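Local structure of integral membrane indolylacetylinositol arabinosyltransferase EmbC (7BVE) at residues Thr42-Trp47 / Ser201-Thr206; Asp57-Gly62 / Val984-Trp989; Lys97-Ala102 / Thr1016-Arg1021; Phe187-Gly192 / Pro1045-Ala1050. The protein probably polymerises arabinose into the arabinan of the mycobacterial cell wall, as a membrane-embedded glycosyltransferase, and binds the antitubercular drug ethambutol. All blocks are in the same frame, centred on the assembly; numbering follows the deposited sequence.

In the fold
From the N terminus the concanavalin-like domain supplies the first partner of each contact, in the order 42-47, 57-62, 97-102 and 187-192. Contact 1 closes first, within that domain, when 201-206 returns to pair with strand 38-46. The other three wait until the chain has passed through the membrane helices and entered the C-terminal domain: 57-62 meets 984-989, 97-102 meets 1016-1021, and 187-192 meets 1045-1050. Because closing partners follow the same order as opening ones, every pair of contacts crosses and none nests. Contacts 2, 3 and 4 form a continuous interdomain seam, joined by Leu1019 packing on Pro59 and by the Lys97-Asp189 salt bridge, while contact 1 touches contacts 2 and 4.

Contact 1. Residues Thr42-Trp47 / Ser201-Thr206; sequences TAELNW and SATIDT
A polar relay runs along one face of this antiparallel strand pair, passing from Ser201 through the amide of Asn46 to Glu44. Ser201 OG donates to Asn46 OD1 at 2.9 Å, lying in the plane of the amide carbonyl. Both side chains have their first branch anti to their own carbonyl carbon (chi1 -63° in Ser201, -67° in Asn46), which turns hydroxyl and amide to each other across the strands. The other end of the amide gives an N-H to Glu44 along the same strand, Asn46 ND2 to Glu44 OE2 at 3.2 Å, reached from above the carboxylate plane; ND2 also bonds Asp1056 of the next strand. Beneath this relay the backbones are joined by Leu45 N to Ala202 O at 2.9 Å and Ile204 N to Ala43 O at 3.0 Å, with a weaker return bond from Ala202 N to Leu45 O. Glu44 and Thr203 form a non-hydrogen-bonded pair between the Leu45-Ala202 and Ile204-Ala43 bonds, and Thr203 OG1 is bonded to Thr66. Leu45 and Ala202 point to the other face, where they meet Ala1053 and Leu68. Further along, Ala43 CB packs on Thr206 CG2 at 4.1 Å. Two carboxylates around its N-H groups and a hydroxyl on its oxygen would fix the rotation of the Asn46 amide and probably polarise it, and through Ser201 and Asp1056 one side chain links three adjacent strands of the concanavalin-like sheet.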
loop_
_atom_site.group_PDB
_atom_site.type_symbol
_atom_site.label_atom_id
_atom_site.label_comp_id
_atom_site.label_asym_id
_atom_site.label_seq_id
_atom_site.Cartn_x
_atom_site.Cartn_y
_atom_site.Cartn_z
ATOM N N THR A 42 -40.616 18.237 -19.604
ATOM C CA THR A 42 -40.453 19.182 -18.511
ATOM C C THR A 42 -41.410 18.852 -17.375
ATOM O O THR A 42 -42.569 18.511 -17.608
ATOM C CB THR A 42 -40.706 20.605 -19.000
ATOM O OG1 THR A 42 -42.049 20.702 -19.484
ATOM C CG2 THR A 42 -39.752 20.965 -20.117
ATOM N N ALA A 43 -40.928 18.979 -16.141
ATOM C CA ALA A 43 -41.691 18.584 -14.963
ATOM C C ALA A 43 -41.418 19.562 -13.835
ATOM O O ALA A 43 -40.268 19.719 -13.423
ATOM C CB ALA A 43 -41.322 17.167 -14.531
ATOM N N GLU A 44 -42.464 20.208 -13.324
ATOM C CA GLU A 44 -42.312 21.112 -12.196
ATOM C C GLU A 44 -43.260 20.728 -11.070
ATOM O O GLU A 44 -44.248 20.021 -11.268
ATOM C CB GLU A 44 -42.562 22.569 -12.577
ATOM C CG GLU A 44 -43.991 22.888 -12.899
ATOM C CD GLU A 44 -44.194 24.357 -13.170
ATOM O OE1 GLU A 44 -43.204 25.114 -13.099
ATOM O OE2 GLU A 44 -45.344 24.757 -13.445
ATOM N N LEU A 45 -42.945 21.231 -9.880
ATOM C CA LEU A 45 -43.669 20.933 -8.649
ATOM C C LEU A 45 -44.305 22.208 -8.117
ATOM O O LEU A 45 -43.607 23.082 -7.599
ATOM C CB LEU A 45 -42.722 20.332 -7.616
ATOM C CG LEU A 45 -43.272 20.064 -6.219
ATOM C CD1 LEU A 45 -44.409 19.079 -6.276
ATOM C CD2 LEU A 45 -42.165 19.560 -5.314
ATOM N N ASN A 46 -45.621 22.314 -8.235
ATOM C CA ASN A 46 -46.386 23.402 -7.644
ATOM C C ASN A 46 -47.055 22.862 -6.389
ATOM O O ASN A 46 -47.872 21.944 -6.479
ATOM C CB ASN A 46 -47.427 23.922 -8.631
ATOM C CG ASN A 46 -46.805 24.592 -9.837
ATOM O OD1 ASN A 46 -45.863 25.371 -9.710
ATOM N ND2 ASN A 46 -47.326 24.289 -11.018
ATOM N N TRP A 47 -46.717 23.430 -5.216
ATOM C CA TRP A 47 -46.925 22.679 -3.976
ATOM C C TRP A 47 -48.366 22.602 -3.487
ATOM O O TRP A 47 -48.812 21.486 -3.164
ATOM C CB TRP A 47 -45.995 23.180 -2.871
ATOM C CG TRP A 47 -46.373 22.550 -1.557
ATOM C CD1 TRP A 47 -46.382 21.223 -1.261
ATOM C CD2 TRP A 47 -46.819 23.223 -0.376
ATOM N NE1 TRP A 47 -46.801 21.025 0.027
ATOM C CE2 TRP A 47 -47.074 22.238 0.594
ATOM C CE3 TRP A 47 -47.017 24.565 -0.040
ATOM C CZ2 TRP A 47 -47.503 22.550 1.873
ATOM C CZ3 TRP A 47 -47.453 24.869 1.225
ATOM C CH2 TRP A 47 -47.693 23.869 2.167
ATOM N N SER A 201 -42.892 26.888 -6.232
ATOM C CA SER A 201 -42.670 26.313 -7.548
ATOM C C SER A 201 -41.218 25.891 -7.655
ATOM O O SER A 201 -40.341 26.551 -7.101
ATOM C CB SER A 201 -43.004 27.304 -8.658
ATOM O OG SER A 201 -44.374 27.641 -8.630
ATOM N N ALA A 202 -40.972 24.796 -8.364
ATOM C CA ALA A 202 -39.617 24.303 -8.553
ATOM C C ALA A 202 -39.579 23.479 -9.825
ATOM O O ALA A 202 -40.341 22.525 -9.954
ATOM C CB ALA A 202 -39.163 23.458 -7.363
ATOM N N THR A 203 -38.704 23.846 -10.756
ATOM C CA THR A 203 -38.550 23.092 -11.991
ATOM C C THR A 203 -37.511 22.007 -11.768
ATOM O O THR A 203 -36.351 22.304 -11.486
ATOM C CB THR A 203 -38.127 23.981 -13.156
ATOM O OG1 THR A 203 -36.799 24.446 -12.933
ATOM C CG2 THR A 203 -39.048 25.166 -13.277
ATOM N N ILE A 204 -37.931 20.753 -11.907
ATOM C CA ILE A 204 -37.052 19.630 -11.635
ATOM C C ILE A 204 -36.095 19.446 -12.806
ATOM O O ILE A 204 -36.455 19.649 -13.972
ATOM C CB ILE A 204 -37.903 18.373 -11.386
ATOM C CG1 ILE A 204 -38.952 18.673 -10.332
ATOM C CG2 ILE A 204 -37.071 17.248 -10.856
ATOM C CD1 ILE A 204 -40.003 17.634 -10.240
ATOM N N ASP A 205 -34.853 19.077 -12.497
ATOM C CA ASP A 205 -33.829 18.867 -13.516
ATOM C C ASP A 205 -34.061 17.529 -14.214
ATOM O O ASP A 205 -33.464 16.503 -13.888
ATOM C CB ASP A 205 -32.447 18.936 -12.891
ATOM C CG ASP A 205 -31.345 18.789 -13.905
ATOM O OD1 ASP A 205 -31.115 19.738 -14.679
ATOM O OD2 ASP A 205 -30.703 17.720 -13.928
ATOM N N THR A 206 -34.963 17.543 -15.189
ATOM C CA THR A 206 -35.169 16.388 -16.058
ATOM C C THR A 206 -34.457 16.595 -17.391
ATOM O O THR A 206 -35.077 16.635 -18.445
ATOM C CB THR A 206 -36.654 16.152 -16.285
ATOM O OG1 THR A 206 -37.162 17.168 -17.151
ATOM C CG2 THR A 206 -37.394 16.235 -14.988
#

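Contact 2. Residues Asp57-Gly62 / Val984-Trp989; sequences DAPLIG and VEVPKW
One backbone hydrogen bond supplies the polar part of this contact between two irregular segments. Val984 N donates to Pro59 O at 2.9 Å, nearly straight at the hydrogen (162°) and almost along the C=O axis of the acceptor. A further backbone bond, between Ile61 and Gly982, lies close by.

The apolar part is built round the forked side chain of Val984. Its two methyls are divided between neighbours: CG2 rests on Pro59 CB at 3.7 Å, while CG1 lies against Ile61 CB, also at 3.7 Å, where the two side chains cross at about a right angle. Both methyls also face the bonded carbonyl oxygen, and each has a side chain beside it. Val986 adds a second layer, its CG2 packing on Pro59 CG at 4.1 Å, so that the proline ring is covered by both valines.

A mixed contact completes the set: Asp57 and Val986 meet tip to tip, with OD2 3.7 Å from CG2, as van der Waals packing. Leu1019 of helix 1016-1019 touches Asp57, Pro59 and Val986 and so closes the cluster.

The arrangement is a loop-to-loop domain junction, in which main-chain hydrogen bonds flanked by aliphatic side chains join the concanavalin-like domain to the C-terminal domain of the Emb family.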
loop_
_atom_site.group_PDB
_atom_site.type_symbol
_atom_site.label_atom_id
_atom_site.label_comp_id
_atom_site.label_asym_id
_atom_site.label_seq_id
_atom_site.Cartn_x
_atom_site.Cartn_y
_atom_site.Cartn_z
ATOM N N ASP A 57 -44.427 14.603 -0.649
ATOM C CA ASP A 57 -43.179 13.856 -0.563
ATOM C C ASP A 57 -42.652 13.641 -1.974
ATOM O O ASP A 57 -43.164 12.792 -2.703
ATOM C CB ASP A 57 -43.408 12.530 0.150
ATOM C CG ASP A 57 -42.145 11.943 0.692
ATOM O OD1 ASP A 57 -41.078 12.545 0.486
ATOM O OD2 ASP A 57 -42.220 10.889 1.351
ATOM N N ALA A 58 -41.627 14.402 -2.356
ATOM C CA ALA A 58 -41.088 14.383 -3.715
ATOM C C ALA A 58 -39.568 14.392 -3.671
ATOM O O ALA A 58 -38.936 15.436 -3.836
ATOM C CB ALA A 58 -41.611 15.577 -4.511
ATOM N N PRO A 59 -38.942 13.232 -3.460
ATOM C CA PRO A 59 -37.485 13.205 -3.275
ATOM C C PRO A 59 -36.761 13.266 -4.610
ATOM O O PRO A 59 -36.858 12.349 -5.418
ATOM C CB PRO A 59 -37.247 11.869 -2.572
ATOM C CG PRO A 59 -38.558 11.443 -2.094
ATOM C CD PRO A 59 -39.535 11.947 -3.076
ATOM N N LEU A 60 -36.007 14.334 -4.820
ATOM C CA LEU A 60 -35.305 14.563 -6.070
ATOM C C LEU A 60 -34.019 13.749 -6.112
ATOM O O LEU A 60 -33.344 13.602 -5.094
ATOM C CB LEU A 60 -35.012 16.052 -6.239
ATOM C CG LEU A 60 -36.038 16.954 -6.925
ATOM C CD1 LEU A 60 -37.312 17.089 -6.178
ATOM C CD2 LEU A 60 -35.452 18.315 -7.082
ATOM N N ILE A 61 -33.682 13.221 -7.291
ATOM C CA ILE A 61 -32.504 12.366 -7.402
ATOM C C ILE A 61 -31.251 13.188 -7.701
ATOM O O ILE A 61 -30.146 12.799 -7.310
ATOM C CB ILE A 61 -32.747 11.250 -8.446
ATOM C CG1 ILE A 61 -31.665 10.180 -8.385
ATOM C CG2 ILE A 61 -32.825 11.771 -9.850
ATOM C CD1 ILE A 61 -31.977 8.967 -9.194
ATOM N N GLY A 62 -31.389 14.347 -8.341
ATOM C CA GLY A 62 -30.261 15.223 -8.568
ATOM C C GLY A 62 -29.949 16.142 -7.420
ATOM O O GLY A 62 -29.046 16.973 -7.527
ATOM N N VAL A 984 -37.771 10.120 -6.976
ATOM C CA VAL A 984 -37.600 8.707 -6.685
ATOM C C VAL A 984 -38.795 8.189 -5.893
ATOM O O VAL A 984 -39.613 8.949 -5.385
ATOM C CB VAL A 984 -36.284 8.417 -5.930
ATOM C CG1 VAL A 984 -35.116 9.000 -6.653
ATOM C CG2 VAL A 984 -36.349 8.909 -4.529
ATOM N N GLU A 985 -38.899 6.869 -5.796
ATOM C CA GLU A 985 -39.943 6.202 -5.032
ATOM C C GLU A 985 -39.388 5.874 -3.656
ATOM O O GLU A 985 -38.251 5.415 -3.538
ATOM C CB GLU A 985 -40.403 4.931 -5.737
ATOM C CG GLU A 985 -41.610 4.290 -5.123
ATOM C CD GLU A 985 -41.984 3.003 -5.812
ATOM O OE1 GLU A 985 -41.218 2.554 -6.684
ATOM O OE2 GLU A 985 -43.056 2.448 -5.501
ATOM N N VAL A 986 -40.185 6.109 -2.621
ATOM C CA VAL A 986 -39.722 5.996 -1.244
ATOM C C VAL A 986 -39.696 4.525 -0.850
ATOM O O VAL A 986 -40.738 3.858 -0.897
ATOM C CB VAL A 986 -40.619 6.808 -0.304
ATOM C CG1 VAL A 986 -40.100 6.745 1.102
ATOM C CG2 VAL A 986 -40.715 8.232 -0.779
ATOM N N PRO A 987 -38.548 3.975 -0.464
ATOM C CA PRO A 987 -38.481 2.560 -0.107
ATOM C C PRO A 987 -39.076 2.289 1.269
ATOM O O PRO A 987 -39.357 3.194 2.051
ATOM C CB PRO A 987 -36.981 2.276 -0.127
ATOM C CG PRO A 987 -36.361 3.546 0.152
ATOM C CD PRO A 987 -37.214 4.589 -0.474
ATOM N N LYS A 988 -39.272 1.002 1.549
ATOM C CA LYS A 988 -39.826 0.560 2.816
ATOM C C LYS A 988 -38.896 -0.331 3.613
ATOM O O LYS A 988 -39.131 -0.516 4.808
ATOM C CB LYS A 988 -41.139 -0.199 2.593
ATOM C CG LYS A 988 -42.242 0.635 2.015
ATOM C CD LYS A 988 -43.509 -0.174 1.863
ATOM C CE LYS A 988 -44.595 0.624 1.162
ATOM N NZ LYS A 988 -45.079 1.767 1.980
ATOM N N TRP A 989 -37.860 -0.887 2.994
ATOM C CA TRP A 989 -36.958 -1.830 3.626
ATOM C C TRP A 989 -35.543 -1.487 3.196
ATOM O O TRP A 989 -35.332 -0.668 2.307
ATOM C CB TRP A 989 -37.300 -3.272 3.234
ATOM C CG TRP A 989 -38.649 -3.743 3.682
ATOM C CD1 TRP A 989 -39.795 -3.758 2.953
ATOM C CD2 TRP A 989 -38.984 -4.284 4.959
ATOM N NE1 TRP A 989 -40.825 -4.261 3.699
ATOM C CE2 TRP A 989 -40.349 -4.593 4.937
ATOM C CE3 TRP A 989 -38.258 -4.536 6.120
ATOM C CZ2 TRP A 989 -41.000 -5.140 6.026
ATOM C CZ3 TRP A 989 -38.903 -5.081 7.190
ATOM C CH2 TRP A 989 -40.259 -5.372 7.144
#

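Contact 3. Residues Lys97-Ala102 / Thr1016-Arg1021; sequences KQAPKA and TELLLR
Leu1018 carries this contact, and its side chain can be followed outward from the short helix 1016-1019 into the turn formed by Ala99-Ala102. At the root, CB sets off across the direction of the turn rather than straight at it. CG stands anti to the carbonyl carbon, beside the backbone N (chi1 -62°), and this choice swings the fork toward the loop. Of the two methyls, CD2 does the touching. It sits over the face of the peptide group linking Lys101 to Ala102, 3.7 Å from Lys101 O, and lies almost directly above the carbonyl carbon. The same methyl meets Lys101 CB at 3.8 Å and Ala99 CB at 4.2 Å, so three parts of the type I turn close round it. The main chain of the leucine takes part as well, for Ala99 CB lies against Leu1018 O at 3.8 Å.

Lys101 and Glu1017 border this apolar centre. The lysine chain bends at chi2 (-70°) and leads away, bringing only its CG near the acid, 4.2 Å from Glu1017 OE2. The opposite charges stay apart, with Lys101 NZ 6.1 Å from Glu1017 OE2, so any attraction is probably diffuse. Glu1017 OE1 has a long, weak ion pair with Arg105.

In the fold, the turn belongs to the loop between strands 90-93 and 107-112; it packs against a helix of a single turn that runs directly into strand 1020-1029, which in its sheet lies between strands 736-738 and 1039-1045.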
loop_
_atom_site.group_PDB
_atom_site.type_symbol
_atom_site.label_atom_id
_atom_site.label_comp_id
_atom_site.label_asym_id
_atom_site.label_seq_id
_atom_site.Cartn_x
_atom_site.Cartn_y
_atom_site.Cartn_z
ATOM N N LYS A 97 -37.866 18.508 9.755
ATOM C CA LYS A 97 -37.094 19.189 10.791
ATOM C C LYS A 97 -36.513 18.243 11.837
ATOM O O LYS A 97 -35.619 18.652 12.584
ATOM C CB LYS A 97 -37.965 20.225 11.493
ATOM C CG LYS A 97 -39.081 19.608 12.308
ATOM C CD LYS A 97 -39.953 20.653 12.957
ATOM C CE LYS A 97 -41.052 20.017 13.778
ATOM N NZ LYS A 97 -41.953 21.039 14.367
ATOM N N GLN A 98 -36.997 16.998 11.913
ATOM C CA GLN A 98 -36.505 16.051 12.901
ATOM C C GLN A 98 -35.180 15.423 12.513
ATOM O O GLN A 98 -34.532 14.816 13.370
ATOM C CB GLN A 98 -37.519 14.933 13.136
ATOM C CG GLN A 98 -38.782 15.352 13.843
ATOM C CD GLN A 98 -39.843 15.837 12.898
ATOM O OE1 GLN A 98 -39.780 15.587 11.705
ATOM N NE2 GLN A 98 -40.840 16.523 13.430
ATOM N N ALA A 99 -34.771 15.548 11.256
ATOM C CA ALA A 99 -33.544 14.928 10.793
ATOM C C ALA A 99 -32.324 15.627 11.392
ATOM O O ALA A 99 -32.375 16.820 11.702
ATOM C CB ALA A 99 -33.479 14.972 9.273
ATOM N N PRO A 100 -31.226 14.895 11.602
ATOM C CA PRO A 100 -30.029 15.543 12.158
ATOM C C PRO A 100 -29.365 16.513 11.199
ATOM O O PRO A 100 -28.830 17.538 11.636
ATOM C CB PRO A 100 -29.115 14.355 12.480
ATOM C CG PRO A 100 -30.028 13.202 12.613
ATOM C CD PRO A 100 -31.107 13.431 11.620
ATOM N N LYS A 101 -29.383 16.217 9.904
ATOM C CA LYS A 101 -28.728 17.034 8.894
ATOM C C LYS A 101 -29.702 17.922 8.143
ATOM O O LYS A 101 -29.395 18.359 7.035
ATOM C CB LYS A 101 -27.990 16.139 7.904
ATOM C CG LYS A 101 -26.917 15.279 8.513
ATOM C CD LYS A 101 -25.740 16.107 8.967
ATOM C CE LYS A 101 -24.621 15.213 9.451
ATOM N NZ LYS A 101 -23.459 15.996 9.933
ATOM N N ALA A 102 -30.871 18.186 8.711
ATOM C CA ALA A 102 -31.875 18.972 8.015
ATOM C C ALA A 102 -31.554 20.448 7.990
ATOM O O ALA A 102 -32.069 21.164 7.130
ATOM C CB ALA A 102 -33.228 18.783 8.675
ATOM N N THR A 1016 -32.413 9.109 1.783
ATOM C CA THR A 1016 -33.049 8.408 2.887
ATOM C C THR A 1016 -32.451 8.780 4.232
ATOM O O THR A 1016 -33.035 8.447 5.265
ATOM C CB THR A 1016 -32.941 6.900 2.688
ATOM O OG1 THR A 1016 -31.571 6.508 2.777
ATOM C CG2 THR A 1016 -33.465 6.516 1.326
ATOM N N GLU A 1017 -31.299 9.442 4.240
ATOM C CA GLU A 1017 -30.715 9.968 5.464
ATOM C C GLU A 1017 -31.534 11.118 6.030
ATOM O O GLU A 1017 -31.534 11.332 7.245
ATOM C CB GLU A 1017 -29.288 10.412 5.163
ATOM C CG GLU A 1017 -28.445 10.816 6.338
ATOM C CD GLU A 1017 -27.039 11.196 5.923
ATOM O OE1 GLU A 1017 -26.750 11.188 4.710
ATOM O OE2 GLU A 1017 -26.217 11.494 6.813
ATOM N N LEU A 1018 -32.252 11.846 5.178
ATOM C CA LEU A 1018 -33.060 12.982 5.587
ATOM C C LEU A 1018 -34.543 12.688 5.641
ATOM O O LEU A 1018 -35.258 13.339 6.396
ATOM C CB LEU A 1018 -32.849 14.154 4.628
ATOM C CG LEU A 1018 -31.444 14.726 4.538
ATOM C CD1 LEU A 1018 -31.418 15.817 3.513
ATOM C CD2 LEU A 1018 -31.019 15.247 5.875
ATOM N N LEU A 1019 -35.026 11.739 4.858
ATOM C CA LEU A 1019 -36.456 11.540 4.712
ATOM C C LEU A 1019 -37.004 10.481 5.652
ATOM O O LEU A 1019 -38.141 10.605 6.116
ATOM C CB LEU A 1019 -36.765 11.164 3.264
ATOM C CG LEU A 1019 -38.220 11.011 2.852
ATOM C CD1 LEU A 1019 -38.926 12.322 2.988
ATOM C CD2 LEU A 1019 -38.296 10.520 1.453
ATOM N N LEU A 1020 -36.210 9.459 5.960
ATOM C CA LEU A 1020 -36.654 8.253 6.636
ATOM C C LEU A 1020 -35.789 7.999 7.860
ATOM O O LEU A 1020 -34.632 8.415 7.919
ATOM C CB LEU A 1020 -36.564 7.050 5.697
ATOM C CG LEU A 1020 -37.370 7.088 4.407
ATOM C CD1 LEU A 1020 -36.945 5.973 3.516
ATOM C CD2 LEU A 1020 -38.833 6.981 4.692
ATOM N N ARG A 1021 -36.351 7.293 8.839
ATOM C CA ARG A 1021 -35.592 6.826 9.994
ATOM C C ARG A 1021 -35.508 5.303 9.986
ATOM O O ARG A 1021 -36.489 4.632 9.627
ATOM C CB ARG A 1021 -36.204 7.337 11.299
ATOM C CG ARG A 1021 -37.629 6.947 11.518
ATOM C CD ARG A 1021 -38.180 7.465 12.811
ATOM N NE ARG A 1021 -39.557 7.021 12.972
ATOM C CZ ARG A 1021 -40.302 7.266 14.039
ATOM N NH1 ARG A 1021 -39.801 7.953 15.055
ATOM N NH2 ARG A 1021 -41.546 6.817 14.095
#

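Contact 4. Residues Phe187-Gly192 / Pro1045-Ala1050; sequences FTDLSG and PWYPDA
Tyr1047 carries most of the meeting between the two loops, and Phe187 is its main apolar partner. The ring planes are nearly perpendicular (89°), with centroids 5.4 Å apart; the closest atoms are Phe187 CD1 and Tyr1047 CD2, at 3.6 Å. The tyrosine ring also leans on the root of the phenylalanine, Tyr1047 CE2 lying 3.6 Å from Phe187 CB, and the same carbon passes 3.7 Å from Thr188 O. At the edge of the Phe187 ring, Ala1050 CB approaches CE1 at 4.3 Å. The phenol end reaches the acid of Asp189, with Tyr1047 OH 3.2 Å from Asp189 OD1 and the carboxylate and ring planes 46° apart.

The next shell helps to set this placement. The type I turn from Tyr1047 to Ala1050 lets both its end residues face Phe187. Asp189 is held through its other oxygen, OD2, by a salt bridge to Lys97, which would tend to keep the acid ionised beside the phenol. Thr188 bonds through OG1 to Leu91 O, and the Phe187 backbone pairs with Ser93, while Gln98 touches the tyrosine ring.

Seen in the wider fold, the loop leading to strand 201-203 is thus bound to strand 90-93, an edge strand of the small four-stranded antiparallel sheet, and offers its aromatic and acidic groups to the bend where strand 1039-1045 ends and the chain turns toward strand 1051-1052.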
loop_
_atom_site.group_PDB
_atom_site.type_symbol
_atom_site.label_atom_id
_atom_site.label_comp_id
_atom_site.label_asym_id
_atom_site.label_seq_id
_atom_site.Cartn_x
_atom_site.Cartn_y
_atom_site.Cartn_z
ATOM N N PHE A 187 -42.658 20.139 3.410
ATOM C CA PHE A 187 -43.263 19.792 4.684
ATOM C C PHE A 187 -43.693 21.055 5.414
ATOM O O PHE A 187 -43.171 22.141 5.168
ATOM C CB PHE A 187 -42.280 19.000 5.538
ATOM C CG PHE A 187 -41.761 17.782 4.862
ATOM C CD1 PHE A 187 -42.531 16.657 4.723
ATOM C CD2 PHE A 187 -40.476 17.761 4.371
ATOM C CE1 PHE A 187 -42.050 15.550 4.087
ATOM C CE2 PHE A 187 -39.990 16.655 3.744
ATOM C CZ PHE A 187 -40.767 15.553 3.604
ATOM N N THR A 188 -44.655 20.910 6.318
ATOM C CA THR A 188 -45.203 22.051 7.043
ATOM C C THR A 188 -45.764 21.567 8.371
ATOM O O THR A 188 -45.802 20.366 8.650
ATOM C CB THR A 188 -46.278 22.755 6.226
ATOM O OG1 THR A 188 -46.721 23.915 6.936
ATOM C CG2 THR A 188 -47.447 21.845 6.013
ATOM N N ASP A 189 -46.201 22.518 9.202
ATOM C CA ASP A 189 -46.834 22.208 10.480
ATOM C C ASP A 189 -48.184 22.881 10.659
ATOM O O ASP A 189 -48.618 23.058 11.798
ATOM C CB ASP A 189 -45.949 22.594 11.671
ATOM C CG ASP A 189 -44.789 21.652 11.867
ATOM O OD1 ASP A 189 -44.857 20.513 11.374
ATOM O OD2 ASP A 189 -43.827 22.028 12.564
ATOM N N LEU A 190 -48.854 23.273 9.587
ATOM C CA LEU A 190 -50.181 23.851 9.704
ATOM C C LEU A 190 -51.219 22.866 9.178
ATOM O O LEU A 190 -50.888 21.823 8.613
ATOM C CB LEU A 190 -50.254 25.174 8.951
ATOM C CG LEU A 190 -49.291 26.257 9.421
ATOM C CD1 LEU A 190 -49.469 27.492 8.585
ATOM C CD2 LEU A 190 -49.513 26.564 10.872
ATOM N N SER A 191 -52.494 23.199 9.384
ATOM C CA SER A 191 -53.551 22.264 9.025
ATOM C C SER A 191 -54.782 22.878 8.372
ATOM O O SER A 191 -55.671 22.124 7.970
ATOM C CB SER A 191 -53.996 21.484 10.267
ATOM O OG SER A 191 -54.620 22.343 11.202
ATOM N N GLY A 192 -54.869 24.192 8.235
ATOM C CA GLY A 192 -56.086 24.809 7.759
ATOM C C GLY A 192 -56.245 24.779 6.252
ATOM O O GLY A 192 -55.540 24.056 5.541
ATOM N N PRO A 1045 -41.161 6.877 7.754
ATOM C CA PRO A 1045 -41.104 8.314 7.500
ATOM C C PRO A 1045 -41.233 9.115 8.782
ATOM O O PRO A 1045 -41.848 8.675 9.752
ATOM C CB PRO A 1045 -42.313 8.553 6.589
ATOM C CG PRO A 1045 -42.641 7.234 6.029
ATOM C CD PRO A 1045 -42.327 6.265 7.106
ATOM N N TRP A 1046 -40.634 10.308 8.779
ATOM C CA TRP A 1046 -40.838 11.219 9.899
ATOM C C TRP A 1046 -42.250 11.784 9.898
ATOM O O TRP A 1046 -42.881 11.893 10.953
ATOM C CB TRP A 1046 -39.833 12.364 9.875
ATOM C CG TRP A 1046 -38.424 12.005 10.099
ATOM C CD1 TRP A 1046 -37.441 11.984 9.177
ATOM C CD2 TRP A 1046 -37.828 11.614 11.331
ATOM N NE1 TRP A 1046 -36.257 11.615 9.750
ATOM C CE2 TRP A 1046 -36.470 11.376 11.076
ATOM C CE3 TRP A 1046 -38.310 11.442 12.629
ATOM C CZ2 TRP A 1046 -35.589 10.974 12.066
ATOM C CZ3 TRP A 1046 -37.436 11.040 13.608
ATOM C CH2 TRP A 1046 -36.089 10.813 13.324
ATOM N N TYR A 1047 -42.759 12.171 8.729
ATOM C CA TYR A 1047 -44.141 12.623 8.656
ATOM C C TYR A 1047 -44.974 11.546 7.971
ATOM O O TYR A 1047 -44.875 11.380 6.745
ATOM C CB TYR A 1047 -44.276 13.954 7.907
ATOM C CG TYR A 1047 -43.746 15.188 8.607
ATOM C CD1 TYR A 1047 -43.200 15.136 9.881
ATOM C CD2 TYR A 1047 -43.869 16.423 8.019
ATOM C CE1 TYR A 1047 -42.735 16.281 10.506
ATOM C CE2 TYR A 1047 -43.423 17.560 8.636
ATOM C CZ TYR A 1047 -42.860 17.489 9.870
ATOM O OH TYR A 1047 -42.423 18.649 10.456
ATOM N N PRO A 1048 -45.808 10.800 8.701
ATOM C CA PRO A 1048 -46.569 9.716 8.068
ATOM C C PRO A 1048 -47.713 10.187 7.189
ATOM O O PRO A 1048 -48.174 9.413 6.342
ATOM C CB PRO A 1048 -47.090 8.917 9.264
ATOM C CG PRO A 1048 -46.189 9.293 10.399
ATOM C CD PRO A 1048 -45.864 10.722 10.164
ATOM N N ASP A 1049 -48.186 11.421 7.357
ATOM C CA ASP A 1049 -49.290 11.971 6.577
ATOM C C ASP A 1049 -48.831 12.695 5.316
ATOM O O ASP A 1049 -49.527 13.598 4.836
ATOM C CB ASP A 1049 -50.122 12.907 7.450
ATOM C CG ASP A 1049 -49.283 13.992 8.111
ATOM O OD1 ASP A 1049 -48.037 13.935 8.028
ATOM O OD2 ASP A 1049 -49.870 14.915 8.708
ATOM N N ALA A 1050 -47.680 12.328 4.770
ATOM C CA ALA A 1050 -47.114 12.980 3.595
ATOM C C ALA A 1050 -47.386 12.103 2.380
ATOM O O ALA A 1050 -46.730 11.080 2.181
ATOM C CB ALA A 1050 -45.624 13.222 3.787
#